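Local coordinates for aminoacyl-tRNA synthetase-interacting multifunctional protein p43 (Plasmodium vivax, PDB 6IPA) that probably binds tRNA through its C-terminal EMAP II-like domain, as an interacting partner of aminoacyl-tRNA synthetases in the malaria parasite, at residues A[45-50]-A[151-156]; A[69-74]-A[136-141]; A[78-83]-A[112-117]; A[101-106]-A[155-160]. One frame throughout, in Å; residues are numbered along the deposited sequence.

How the interactions relate
The four contacts lie around one small antiparallel sheet of an OB-type domain. Interactions 1 and 4 are the closest pair, with centres about 9 Å apart. They share K155 and T156, and the amide of N103 from interaction 4 binds the backbone of both segments of interaction 1. Interaction 2 touches interaction 1 at the other end of 45-50, where V50 O lies 2.9 Å from G139 N. Interactions 2 and 3 lie on neighbouring strands, 66-71 and 78-82, with I70 O 2.8 Å from R78 N. R78 NH1 then reaches A102 O at 2.6 Å and links interaction 3 to interaction 4. Interactions 1 and 3 do not touch; their centres are about 17 Å apart.

Interaction 1 (A[45-50]-A[151-156]); sequences RLNIIV and KLPDKT
R45 and P153 meet where the chain enters strand 48-58, the first strand of the OB-type sheet. The segment 151-156 comes from the long loop before helix 165-169. Charge is the main side-chain link. R45 grips the carboxylate of D154 side-on in a salt bridge. R45 NE reaches D154 OD1 at 3.1 Å, and R45 NH2 reaches D154 OD2 at 2.8 Å. NE also gives a more bent bond to OD2, which therefore takes two donors. Both oxygens use their syn lone pairs. The carboxylate is turned 35° from the guanidinium plane. The chain of R45 bends at chi3 (75°), which brings NE round toward the acid.

One backbone bond adds to this: D154 N donates to R45 O at 3.0 Å. P153 CA sits 3.5 Å from the same R45 O. N103 ND2 also binds R45 O, and D154 O as well, so a second loop ties both segments.

The apolar part is small. L46 turns from the loop and packs on F166 and I169 of helix 165-169. N47 and P153 lie side by side and point the same way, with N47 CB 3.6 Å from P153 CB.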
loop_
_atom_site.group_PDB
_atom_site.type_symbol
_atom_site.label_atom_id
_atom_site.label_comp_id
_atom_site.label_asym_id
_atom_site.label_seq_id
_atom_site.Cartn_x
_atom_site.Cartn_y
_atom_site.Cartn_z
ATOM N N ARG A 45 9.633 1.589 -10.497
ATOM C CA ARG A 45 8.999 2.886 -10.665
ATOM C C ARG A 45 7.997 3.211 -9.579
ATOM O O ARG A 45 7.667 4.370 -9.387
ATOM C CB ARG A 45 8.319 2.977 -12.028
ATOM C CG ARG A 45 9.306 3.128 -13.161
ATOM C CD ARG A 45 8.670 3.203 -14.542
ATOM N NE ARG A 45 8.085 4.504 -14.721
ATOM C CZ ARG A 45 7.382 4.881 -15.782
ATOM N NH1 ARG A 45 7.178 4.048 -16.832
ATOM N NH2 ARG A 45 6.876 6.105 -15.792
ATOM N N LEU A 46 7.529 2.178 -8.875
ATOM C CA LEU A 46 6.721 2.331 -7.685
ATOM C C LEU A 46 7.586 2.576 -6.481
ATOM O O LEU A 46 8.520 1.853 -6.245
ATOM C CB LEU A 46 5.871 1.061 -7.405
ATOM C CG LEU A 46 5.023 0.535 -8.549
ATOM C CD1 LEU A 46 4.152 -0.598 -8.072
ATOM C CD2 LEU A 46 4.200 1.643 -9.152
ATOM N N ASN A 47 7.170 3.550 -5.670
ATOM C CA ASN A 47 7.728 3.788 -4.303
ATOM C C ASN A 47 6.810 3.305 -3.271
ATOM O O ASN A 47 5.982 4.064 -2.855
ATOM C CB ASN A 47 7.850 5.274 -4.038
ATOM C CG ASN A 47 8.627 5.573 -2.818
ATOM O OD1 ASN A 47 9.488 4.802 -2.397
ATOM N ND2 ASN A 47 8.375 6.729 -2.256
ATOM N N ILE A 48 6.951 2.046 -2.859
ATOM C CA ILE A 48 6.135 1.403 -1.848
ATOM C C ILE A 48 6.837 1.452 -0.488
ATOM O O ILE A 48 7.902 0.878 -0.311
ATOM C CB ILE A 48 5.883 -0.071 -2.238
ATOM C CG1 ILE A 48 4.944 -0.145 -3.452
ATOM C CG2 ILE A 48 5.236 -0.826 -1.085
ATOM C CD1 ILE A 48 4.929 -1.498 -4.141
ATOM N N ILE A 49 6.247 2.117 0.488
ATOM C CA ILE A 49 6.928 2.342 1.759
ATOM C C ILE A 49 6.044 1.971 2.965
ATOM O O ILE A 49 4.822 1.989 2.875
ATOM C CB ILE A 49 7.396 3.786 1.849
ATOM C CG1 ILE A 49 6.235 4.721 1.695
ATOM C CG2 ILE A 49 8.412 4.098 0.738
ATOM C CD1 ILE A 49 6.615 6.169 1.893
ATOM N N VAL A 50 6.679 1.639 4.082
ATOM C CA VAL A 50 5.977 1.268 5.275
ATOM C C VAL A 50 5.586 2.503 6.044
ATOM O O VAL A 50 6.402 3.406 6.252
ATOM C CB VAL A 50 6.780 0.369 6.194
ATOM C CG1 VAL A 50 7.421 -0.762 5.410
ATOM C CG2 VAL A 50 7.856 1.144 6.879
ATOM N N LYS A 151 17.665 2.168 -8.385
ATOM C CA LYS A 151 16.677 2.469 -9.384
ATOM C C LYS A 151 15.483 3.208 -8.750
ATOM O O LYS A 151 14.496 2.598 -8.290
ATOM C CB LYS A 151 16.261 1.204 -10.143
ATOM C CG LYS A 151 17.260 0.883 -11.243
ATOM C CD LYS A 151 16.985 -0.446 -11.926
ATOM C CE LYS A 151 18.166 -0.826 -12.808
ATOM N NZ LYS A 151 17.882 -2.033 -13.637
ATOM N N LEU A 152 15.549 4.526 -8.765
ATOM C CA LEU A 152 14.618 5.295 -7.981
ATOM C C LEU A 152 13.189 5.153 -8.536
ATOM O O LEU A 152 13.001 4.803 -9.688
ATOM C CB LEU A 152 15.041 6.766 -7.916
ATOM C CG LEU A 152 16.454 7.026 -7.417
ATOM C CD1 LEU A 152 16.743 8.501 -7.560
ATOM C CD2 LEU A 152 16.682 6.559 -5.989
ATOM N N PRO A 153 12.179 5.441 -7.694
ATOM C CA PRO A 153 10.828 5.363 -8.157
ATOM C C PRO A 153 10.513 6.699 -8.780
ATOM O O PRO A 153 11.177 7.689 -8.466
ATOM C CB PRO A 153 10.040 5.208 -6.839
ATOM C CG PRO A 153 10.841 6.051 -5.873
ATOM C CD PRO A 153 12.256 6.071 -6.354
ATOM N N ASP A 154 9.501 6.738 -9.635
ATOM C CA ASP A 154 9.058 8.024 -10.191
ATOM C C ASP A 154 8.746 9.046 -9.090
ATOM O O ASP A 154 7.904 8.815 -8.248
ATOM C CB ASP A 154 7.808 7.818 -11.032
ATOM C CG ASP A 154 8.049 6.915 -12.241
ATOM O OD1 ASP A 154 9.122 6.266 -12.347
ATOM O OD2 ASP A 154 7.172 6.852 -13.114
ATOM N N LYS A 155 9.413 10.184 -9.088
ATOM C CA LYS A 155 8.998 11.323 -8.270
ATOM C C LYS A 155 7.483 11.328 -8.146
ATOM O O LYS A 155 6.954 11.412 -7.039
ATOM C CB LYS A 155 9.506 12.663 -8.864
ATOM C CG LYS A 155 9.615 13.833 -7.878
ATOM C CD LYS A 155 10.548 13.475 -6.734
ATOM C CE LYS A 155 10.301 14.282 -5.467
ATOM N NZ LYS A 155 11.355 13.957 -4.425
ATOM N N THR A 156 6.781 11.208 -9.270
ATOM C CA THR A 156 5.359 11.199 -9.234
ATOM C C THR A 156 4.729 10.436 -10.370
ATOM O O THR A 156 5.140 10.585 -11.526
ATOM C CB THR A 156 4.852 12.632 -9.283
ATOM O OG1 THR A 156 5.544 13.425 -8.299
ATOM C CG2 THR A 156 3.430 12.657 -8.960
#

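Interaction 2 (A[69-74]-A[136-141]); sequences KINVGE and VNVGER
The side-chain amide of N71 is the flat group that V138 covers. V138 CG1 stands above the amide carbon, 3.7 Å from N71 CG, on one face. V138 CB lies over the same face, 3.7 Å from N71 OD1. V138 CG2 sits further out, near the oxygen end. At that end G73 N approaches close to the amide plane and donates to N71 OD1 at 2.8 Å, nearly along the C=O axis. The second flat group is the carboxylate of E140. N137 N meets its OE1 on the anti side, 21° out of the plane, and S190 OG is another partner of that oxygen.

Two tight bends face each other. The N71 OD1 to G73 N bond makes an Asx turn where strand 66-71 of the OB-type sheet ends. Opposite, N137 to E140 form a type II beta turn with G139 in its third position. G73 and G139 both have positive phi, and at their backbone angles a side chain would collide with the carbonyl oxygen of the residue before. The two CA atoms are 4.3 Å apart, G73 to G139.

Across the contact the backbones meet by a weak interaction. G139 CA makes a bent C-H...O contact with V72 O, at 3.3 Å. A side-chain methyl, V138 CG1, lies 3.3 Å from N71 O. V72 itself turns inward, onto I49 of strand 48-58 and V100 of strand 97-101. G139 has a backbone hydrogen bond with V50 of strand 48-58.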
loop_
_atom_site.group_PDB
_atom_site.type_symbol
_atom_site.label_atom_id
_atom_site.label_comp_id
_atom_site.label_asym_id
_atom_site.label_seq_id
_atom_site.Cartn_x
_atom_site.Cartn_y
_atom_site.Cartn_z
ATOM N N LYS A 69 -4.713 8.350 8.929
ATOM C CA LYS A 69 -3.557 9.205 9.147
ATOM C C LYS A 69 -2.373 8.263 9.299
ATOM O O LYS A 69 -2.366 7.403 10.172
ATOM C CB LYS A 69 -3.746 10.121 10.369
ATOM C CG LYS A 69 -4.789 11.202 10.131
ATOM C CD LYS A 69 -4.916 12.131 11.334
ATOM C CE LYS A 69 -6.080 13.111 11.195
ATOM N NZ LYS A 69 -5.747 14.135 10.164
ATOM N N ILE A 70 -1.393 8.389 8.416
ATOM C CA ILE A 70 -0.368 7.381 8.355
ATOM C C ILE A 70 1.012 8.022 8.313
ATOM O O ILE A 70 1.275 8.877 7.499
ATOM C CB ILE A 70 -0.584 6.439 7.167
ATOM C CG1 ILE A 70 -2.068 6.031 7.023
ATOM C CG2 ILE A 70 0.248 5.203 7.393
ATOM C CD1 ILE A 70 -2.275 4.848 6.090
ATOM N N ASN A 71 1.846 7.672 9.270
ATOM C CA ASN A 71 3.206 8.197 9.384
ATOM C C ASN A 71 4.067 7.360 8.463
ATOM O O ASN A 71 4.201 6.127 8.675
ATOM C CB ASN A 71 3.681 8.028 10.820
ATOM C CG ASN A 71 5.138 8.272 10.973
ATOM O OD1 ASN A 71 5.865 8.565 9.994
ATOM N ND2 ASN A 71 5.610 8.119 12.191
ATOM N N VAL A 72 4.608 7.995 7.425
ATOM C CA VAL A 72 5.420 7.277 6.446
ATOM C C VAL A 72 6.849 7.857 6.446
ATOM O O VAL A 72 7.574 7.739 5.477
ATOM C CB VAL A 72 4.836 7.325 5.035
ATOM C CG1 VAL A 72 3.663 6.406 4.875
ATOM C CG2 VAL A 72 4.410 8.716 4.701
ATOM N N GLY A 73 7.250 8.473 7.548
ATOM C CA GLY A 73 8.619 8.864 7.759
ATOM C C GLY A 73 8.812 10.294 7.428
ATOM O O GLY A 73 9.907 10.779 7.559
ATOM N N GLU A 74 7.745 10.979 7.021
ATOM C CA GLU A 74 7.828 12.383 6.626
ATOM C C GLU A 74 7.640 13.292 7.807
ATOM O O GLU A 74 7.472 12.840 8.922
ATOM C CB GLU A 74 6.831 12.692 5.499
ATOM C CG GLU A 74 7.072 11.854 4.238
ATOM C CD GLU A 74 6.072 12.141 3.118
ATOM O OE1 GLU A 74 4.989 12.726 3.410
ATOM O OE2 GLU A 74 6.367 11.767 1.938
ATOM N N VAL A 136 10.208 -2.997 11.393
ATOM C CA VAL A 136 10.394 -2.132 10.259
ATOM C C VAL A 136 10.288 -0.660 10.669
ATOM O O VAL A 136 9.761 -0.353 11.702
ATOM C CB VAL A 136 9.349 -2.490 9.218
ATOM C CG1 VAL A 136 9.637 -3.909 8.696
ATOM C CG2 VAL A 136 7.930 -2.389 9.817
ATOM N N ASN A 137 10.849 0.240 9.882
ATOM C CA ASN A 137 10.832 1.649 10.186
ATOM C C ASN A 137 9.906 2.325 9.228
ATOM O O ASN A 137 9.808 1.927 8.095
ATOM C CB ASN A 137 12.207 2.267 9.984
ATOM C CG ASN A 137 13.221 1.715 10.935
ATOM O OD1 ASN A 137 14.340 1.338 10.541
ATOM N ND2 ASN A 137 12.856 1.684 12.207
ATOM N N VAL A 138 9.247 3.363 9.702
ATOM C CA VAL A 138 8.421 4.178 8.882
ATOM C C VAL A 138 9.373 4.724 7.866
ATOM O O VAL A 138 10.455 5.171 8.223
ATOM C CB VAL A 138 7.755 5.371 9.671
ATOM C CG1 VAL A 138 6.590 4.869 10.530
ATOM C CG2 VAL A 138 8.746 6.160 10.531
ATOM N N GLY A 139 8.989 4.680 6.607
ATOM C CA GLY A 139 9.780 5.308 5.583
ATOM C C GLY A 139 10.610 4.308 4.802
ATOM O O GLY A 139 11.012 4.639 3.750
ATOM N N GLU A 140 10.876 3.087 5.269
ATOM C CA GLU A 140 11.701 2.213 4.424
ATOM C C GLU A 140 11.026 1.676 3.150
ATOM O O GLU A 140 9.857 1.218 3.128
ATOM C CB GLU A 140 12.283 1.071 5.212
ATOM C CG GLU A 140 11.319 -0.060 5.432
ATOM C CD GLU A 140 11.931 -1.204 6.165
ATOM O OE1 GLU A 140 12.137 -1.079 7.395
ATOM O OE2 GLU A 140 12.215 -2.215 5.471
ATOM N N ARG A 141 11.792 1.705 2.068
ATOM C CA ARG A 141 11.298 1.340 0.732
ATOM C C ARG A 141 11.280 -0.186 0.683
ATOM O O ARG A 141 12.257 -0.818 1.077
ATOM C CB ARG A 141 12.204 1.983 -0.353
ATOM C CG ARG A 141 11.521 2.210 -1.692
ATOM C CD ARG A 141 12.469 2.202 -2.863
ATOM N NE ARG A 141 11.786 1.791 -4.090
ATOM C CZ ARG A 141 12.306 1.866 -5.318
ATOM N NH1 ARG A 141 13.551 2.340 -5.487
ATOM N NH2 ARG A 141 11.574 1.478 -6.373
#

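Interaction 3 (A[78-83]-A[112-117]); sequences RDICSG and RKSHGM
R78 and H115 form the tight end of this contact, at the start of the edge strand 78-82 of the OB-type sheet. The guanidinium lies flat on the imidazole, planes 1° apart and centres 3.6 Å apart. H115 CE1 sits over the middle of the guanidinium, while R78 NH1 stands over the middle of the ring. R78 NH1 also donates to H115 O at 3.2 Å, from well above the carbonyl plane. The R78 chain is extended from CG to NE, and its CD also rests on H115 O. Next to it, H115 N donates to D79 O at 2.9 Å. D79 turns its carboxylate out of the contact, to a salt bridge with K69. I80 CG1 packs 3.4 Å from H115 O. C81 N then gives a bond to S114 OG at 3.0 Å.

Strands 78-82 and 112-114 cross at 98°, so they diverge beyond this point. There the packing is thin: C81 SG is 4.3 Å from R112 CB. The K113 side chain runs off from segment 78-83.

R78 has further partners in A102 O, through NH1, and the acid of E74, through NH2. These would hold the cation in place, and a cation flat on the ring would probably disfavour protonation of H115.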
loop_
_atom_site.group_PDB
_atom_site.type_symbol
_atom_site.label_atom_id
_atom_site.label_comp_id
_atom_site.label_asym_id
_atom_site.label_seq_id
_atom_site.Cartn_x
_atom_site.Cartn_y
_atom_site.Cartn_z
ATOM N N ARG A 78 0.689 11.506 6.784
ATOM C CA ARG A 78 -0.159 11.772 5.625
ATOM C C ARG A 78 -1.590 11.408 5.910
ATOM O O ARG A 78 -1.861 10.637 6.799
ATOM C CB ARG A 78 0.271 10.954 4.403
ATOM C CG ARG A 78 1.470 11.452 3.627
ATOM C CD ARG A 78 1.601 10.683 2.292
ATOM N NE ARG A 78 2.920 10.871 1.688
ATOM C CZ ARG A 78 3.312 10.411 0.490
ATOM N NH1 ARG A 78 2.509 9.730 -0.308
ATOM N NH2 ARG A 78 4.556 10.645 0.096
ATOM N N ASP A 79 -2.481 11.967 5.103
ATOM C CA ASP A 79 -3.900 11.672 5.077
ATOM C C ASP A 79 -4.140 10.806 3.863
ATOM O O ASP A 79 -3.904 11.236 2.741
ATOM C CB ASP A 79 -4.703 12.964 4.919
ATOM C CG ASP A 79 -4.723 13.816 6.206
ATOM O OD1 ASP A 79 -5.168 13.304 7.277
ATOM O OD2 ASP A 79 -4.322 15.006 6.126
ATOM N N ILE A 80 -4.595 9.584 4.097
ATOM C CA ILE A 80 -4.879 8.635 3.045
ATOM C C ILE A 80 -6.297 8.086 3.295
ATOM O O ILE A 80 -6.583 7.577 4.388
ATOM C CB ILE A 80 -3.846 7.462 3.064
ATOM C CG1 ILE A 80 -2.448 7.922 2.610
ATOM C CG2 ILE A 80 -4.273 6.304 2.179
ATOM C CD1 ILE A 80 -1.308 6.970 2.972
ATOM N N CYS A 81 -7.159 8.158 2.281
ATOM C CA CYS A 81 -8.439 7.407 2.291
ATOM C C CYS A 81 -8.302 5.891 1.947
ATOM O O CYS A 81 -7.376 5.473 1.256
ATOM C CB CYS A 81 -9.451 8.062 1.340
ATOM S SG CYS A 81 -10.111 9.652 1.939
ATOM N N SER A 82 -9.242 5.078 2.440
ATOM C CA SER A 82 -9.296 3.659 2.092
ATOM C C SER A 82 -10.733 3.164 2.050
ATOM O O SER A 82 -11.559 3.505 2.917
ATOM C CB SER A 82 -8.518 2.832 3.101
ATOM O OG SER A 82 -8.435 1.485 2.669
ATOM N N GLY A 83 -11.005 2.313 1.066
ATOM C CA GLY A 83 -12.316 1.744 0.851
ATOM C C GLY A 83 -12.463 0.417 1.546
ATOM O O GLY A 83 -12.945 -0.537 0.961
ATOM N N ARG A 112 -12.322 15.366 1.211
ATOM C CA ARG A 112 -11.142 14.823 1.876
ATOM C C ARG A 112 -9.893 14.500 1.055
ATOM O O ARG A 112 -9.946 13.746 0.123
ATOM C CB ARG A 112 -11.514 13.598 2.669
ATOM C CG ARG A 112 -12.460 13.894 3.789
ATOM C CD ARG A 112 -11.927 14.905 4.776
ATOM N NE ARG A 112 -12.946 15.193 5.760
ATOM C CZ ARG A 112 -12.987 14.688 6.979
ATOM N NH1 ARG A 112 -12.039 13.877 7.401
ATOM N NH2 ARG A 112 -13.968 15.012 7.784
ATOM N N LYS A 113 -8.760 15.054 1.478
ATOM C CA LYS A 113 -7.483 14.817 0.786
ATOM C C LYS A 113 -7.019 13.399 1.036
ATOM O O LYS A 113 -7.245 12.859 2.117
ATOM C CB LYS A 113 -6.390 15.795 1.257
ATOM C CG LYS A 113 -6.677 17.286 1.033
ATOM C CD LYS A 113 -6.784 17.660 -0.443
ATOM C CE LYS A 113 -6.924 19.161 -0.651
ATOM N NZ LYS A 113 -8.337 19.600 -0.498
ATOM N N SER A 114 -6.383 12.820 0.021
ATOM C CA SER A 114 -5.837 11.463 0.046
ATOM C C SER A 114 -4.510 11.353 -0.779
ATOM O O SER A 114 -4.525 11.446 -1.993
ATOM C CB SER A 114 -6.868 10.517 -0.536
ATOM O OG SER A 114 -6.386 9.200 -0.468
ATOM N N HIS A 115 -3.388 11.143 -0.121
ATOM C CA HIS A 115 -2.073 11.167 -0.759
ATOM C C HIS A 115 -1.337 9.849 -0.575
ATOM O O HIS A 115 -0.633 9.678 0.399
ATOM C CB HIS A 115 -1.246 12.305 -0.155
ATOM C CG HIS A 115 0.083 12.482 -0.800
ATOM N ND1 HIS A 115 1.131 13.143 -0.184
ATOM C CD2 HIS A 115 0.551 12.069 -2.004
ATOM C CE1 HIS A 115 2.175 13.145 -0.990
ATOM N NE2 HIS A 115 1.852 12.486 -2.087
ATOM N N GLY A 116 -1.506 8.938 -1.528
ATOM C CA GLY A 116 -0.967 7.573 -1.461
ATOM C C GLY A 116 -2.115 6.560 -1.344
ATOM O O GLY A 116 -3.270 6.925 -1.490
ATOM N N MET A 117 -1.817 5.286 -1.109
ATOM C CA MET A 117 -2.878 4.289 -0.852
ATOM C C MET A 117 -2.285 3.063 -0.141
ATOM O O MET A 117 -1.120 2.762 -0.272
ATOM C CB MET A 117 -3.637 3.893 -2.138
ATOM C CG MET A 117 -3.100 2.657 -2.850
ATOM S SD MET A 117 -3.647 2.334 -4.555
ATOM C CE MET A 117 -5.362 1.874 -4.267
#

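Interaction 4 (A[101-106]-A[155-160]); sequences LANLKE and KTLSFD
The loop that leaves strand 97-101 of the OB-type sheet meets the long loop before helix 165-169, with N103 and L157 in the middle. L157 N donates to N103 O at 2.9 Å, nearly straight. T156 CA adds a C-H contact to the same oxygen. The side chains of N103 and L157 cross obliquely. N103 CG sits between its backbone N and carbonyl carbon (chi1 66°), and the amide meets the branch of the leucine. L157 CD1 is 3.2 Å from N103 OD1, and L157 CG is 3.4 Å from N103 ND2. The polar end of N103 is used across the neighbouring loops: ND2 binds the backbone oxygens of D154 and R45. L157 CD1 also packs 4.0 Å from L104 CD2.

K105 and F159 form the outer part. K105 NZ stands over the ring face, displaced toward F159 CD2 and CE2, in a cation-pi contact 3.5 Å from the F159 centroid and 31° off the normal. A bend at chi4 (78°) places NZ there. E106 O lies at the ring edge, 3.8 Å from F159 CE1. A water links the backbones: it accepts from K105 N at 2.8 Å and donates to S158 O.

Helix 165-169 borders the apolar side, with L101 on F166 and L157 on P165. A102 is hydrogen-bonded by its backbone to N47, and L101 to M117.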
loop_
_atom_site.group_PDB
_atom_site.type_symbol
_atom_site.label_atom_id
_atom_site.label_comp_id
_atom_site.label_asym_id
_atom_site.label_seq_id
_atom_site.Cartn_x
_atom_site.Cartn_y
_atom_site.Cartn_z
ATOM N N LEU A 101 1.808 2.807 -1.154
ATOM C CA LEU A 101 2.251 3.334 -2.464
ATOM C C LEU A 101 2.305 4.860 -2.388
ATOM O O LEU A 101 1.336 5.567 -2.686
ATOM C CB LEU A 101 1.331 2.879 -3.621
ATOM C CG LEU A 101 1.677 3.426 -5.014
ATOM C CD1 LEU A 101 3.094 3.060 -5.390
ATOM C CD2 LEU A 101 0.759 2.908 -6.130
ATOM N N ALA A 102 3.475 5.372 -2.025
ATOM C CA ALA A 102 3.665 6.802 -1.729
ATOM C C ALA A 102 3.642 7.795 -2.875
ATOM O O ALA A 102 3.369 8.973 -2.668
ATOM C CB ALA A 102 4.969 6.955 -0.966
ATOM N N ASN A 103 3.912 7.350 -4.101
ATOM C CA ASN A 103 4.164 8.289 -5.209
ATOM C C ASN A 103 3.042 8.549 -6.178
ATOM O O ASN A 103 3.235 9.219 -7.214
ATOM C CB ASN A 103 5.444 7.946 -5.955
ATOM C CG ASN A 103 5.397 6.618 -6.709
ATOM O OD1 ASN A 103 4.680 5.673 -6.353
ATOM N ND2 ASN A 103 6.192 6.542 -7.758
ATOM N N LEU A 104 1.856 8.058 -5.839
ATOM C CA LEU A 104 0.651 8.551 -6.446
ATOM C C LEU A 104 0.568 10.006 -6.037
ATOM O O LEU A 104 1.105 10.365 -4.982
ATOM C CB LEU A 104 -0.520 7.818 -5.862
ATOM C CG LEU A 104 -0.598 6.326 -6.135
ATOM C CD1 LEU A 104 -1.618 5.689 -5.199
ATOM C CD2 LEU A 104 -1.052 6.095 -7.563
ATOM N N LYS A 105 -0.125 10.827 -6.829
ATOM C CA LYS A 105 -0.340 12.244 -6.494
ATOM C C LYS A 105 -1.528 12.425 -5.572
ATOM O O LYS A 105 -2.503 11.656 -5.643
ATOM C CB LYS A 105 -0.600 13.109 -7.753
ATOM C CG LYS A 105 0.579 13.255 -8.713
ATOM C CD LYS A 105 0.741 14.655 -9.318
ATOM C CE LYS A 105 1.221 14.599 -10.761
ATOM N NZ LYS A 105 0.105 14.245 -11.687
ATOM N N GLU A 106 -1.427 13.447 -4.710
ATOM C CA GLU A 106 -2.519 13.878 -3.844
ATOM C C GLU A 106 -3.763 14.101 -4.700
ATOM O O GLU A 106 -3.680 14.685 -5.803
ATOM C CB GLU A 106 -2.177 15.183 -3.098
ATOM C CG GLU A 106 -3.272 15.608 -2.099
ATOM C CD GLU A 106 -2.810 16.571 -0.985
ATOM O OE1 GLU A 106 -2.453 17.750 -1.264
ATOM O OE2 GLU A 106 -2.841 16.167 0.192
ATOM N N LYS A 155 9.413 10.184 -9.088
ATOM C CA LYS A 155 8.998 11.323 -8.270
ATOM C C LYS A 155 7.483 11.328 -8.146
ATOM O O LYS A 155 6.954 11.412 -7.039
ATOM C CB LYS A 155 9.506 12.663 -8.864
ATOM C CG LYS A 155 9.615 13.833 -7.878
ATOM C CD LYS A 155 10.548 13.475 -6.734
ATOM C CE LYS A 155 10.301 14.282 -5.467
ATOM N NZ LYS A 155 11.355 13.957 -4.425
ATOM N N THR A 156 6.781 11.208 -9.270
ATOM C CA THR A 156 5.359 11.199 -9.234
ATOM C C THR A 156 4.729 10.436 -10.370
ATOM O O THR A 156 5.140 10.585 -11.526
ATOM C CB THR A 156 4.852 12.632 -9.283
ATOM O OG1 THR A 156 5.544 13.425 -8.299
ATOM C CG2 THR A 156 3.430 12.657 -8.960
ATOM N N LEU A 157 3.680 9.666 -10.039
ATOM C CA LEU A 157 2.972 8.866 -10.997
ATOM C C LEU A 157 1.867 9.667 -11.592
ATOM O O LEU A 157 1.381 10.595 -10.999
ATOM C CB LEU A 157 2.405 7.631 -10.348
ATOM C CG LEU A 157 3.412 6.700 -9.678
ATOM C CD1 LEU A 157 2.658 5.632 -8.894
ATOM C CD2 LEU A 157 4.355 6.030 -10.673
ATOM N N SER A 158 1.486 9.301 -12.805
ATOM C CA SER A 158 0.448 9.987 -13.599
ATOM C C SER A 158 -0.938 10.019 -12.928
ATOM O O SER A 158 -1.207 9.234 -12.035
ATOM C CB SER A 158 0.371 9.264 -14.980
ATOM O OG SER A 158 -0.716 9.665 -15.812
ATOM N N PHE A 159 -1.797 10.946 -13.350
ATOM C CA PHE A 159 -3.193 10.943 -12.935
ATOM C C PHE A 159 -3.999 9.993 -13.839
ATOM O O PHE A 159 -4.991 9.403 -13.415
ATOM C CB PHE A 159 -3.805 12.340 -13.031
ATOM C CG PHE A 159 -3.525 13.234 -11.857
ATOM C CD1 PHE A 159 -3.831 12.846 -10.576
ATOM C CD2 PHE A 159 -3.014 14.511 -12.059
ATOM C CE1 PHE A 159 -3.587 13.689 -9.503
ATOM C CE2 PHE A 159 -2.764 15.365 -10.996
ATOM C CZ PHE A 159 -3.050 14.955 -9.709
ATOM N N ASP A 160 -3.599 9.904 -15.102
ATOM C CA ASP A 160 -4.202 8.986 -16.066
ATOM C C ASP A 160 -3.833 7.541 -15.720
ATOM O O ASP A 160 -2.668 7.153 -15.852
ATOM C CB ASP A 160 -3.698 9.309 -17.491
ATOM C CG ASP A 160 -4.465 8.548 -18.589
ATOM O OD1 ASP A 160 -5.602 8.090 -18.321
ATOM O OD2 ASP A 160 -3.943 8.419 -19.726
HETATM O O HOH W 1 -0.703 9.511 -9.193
#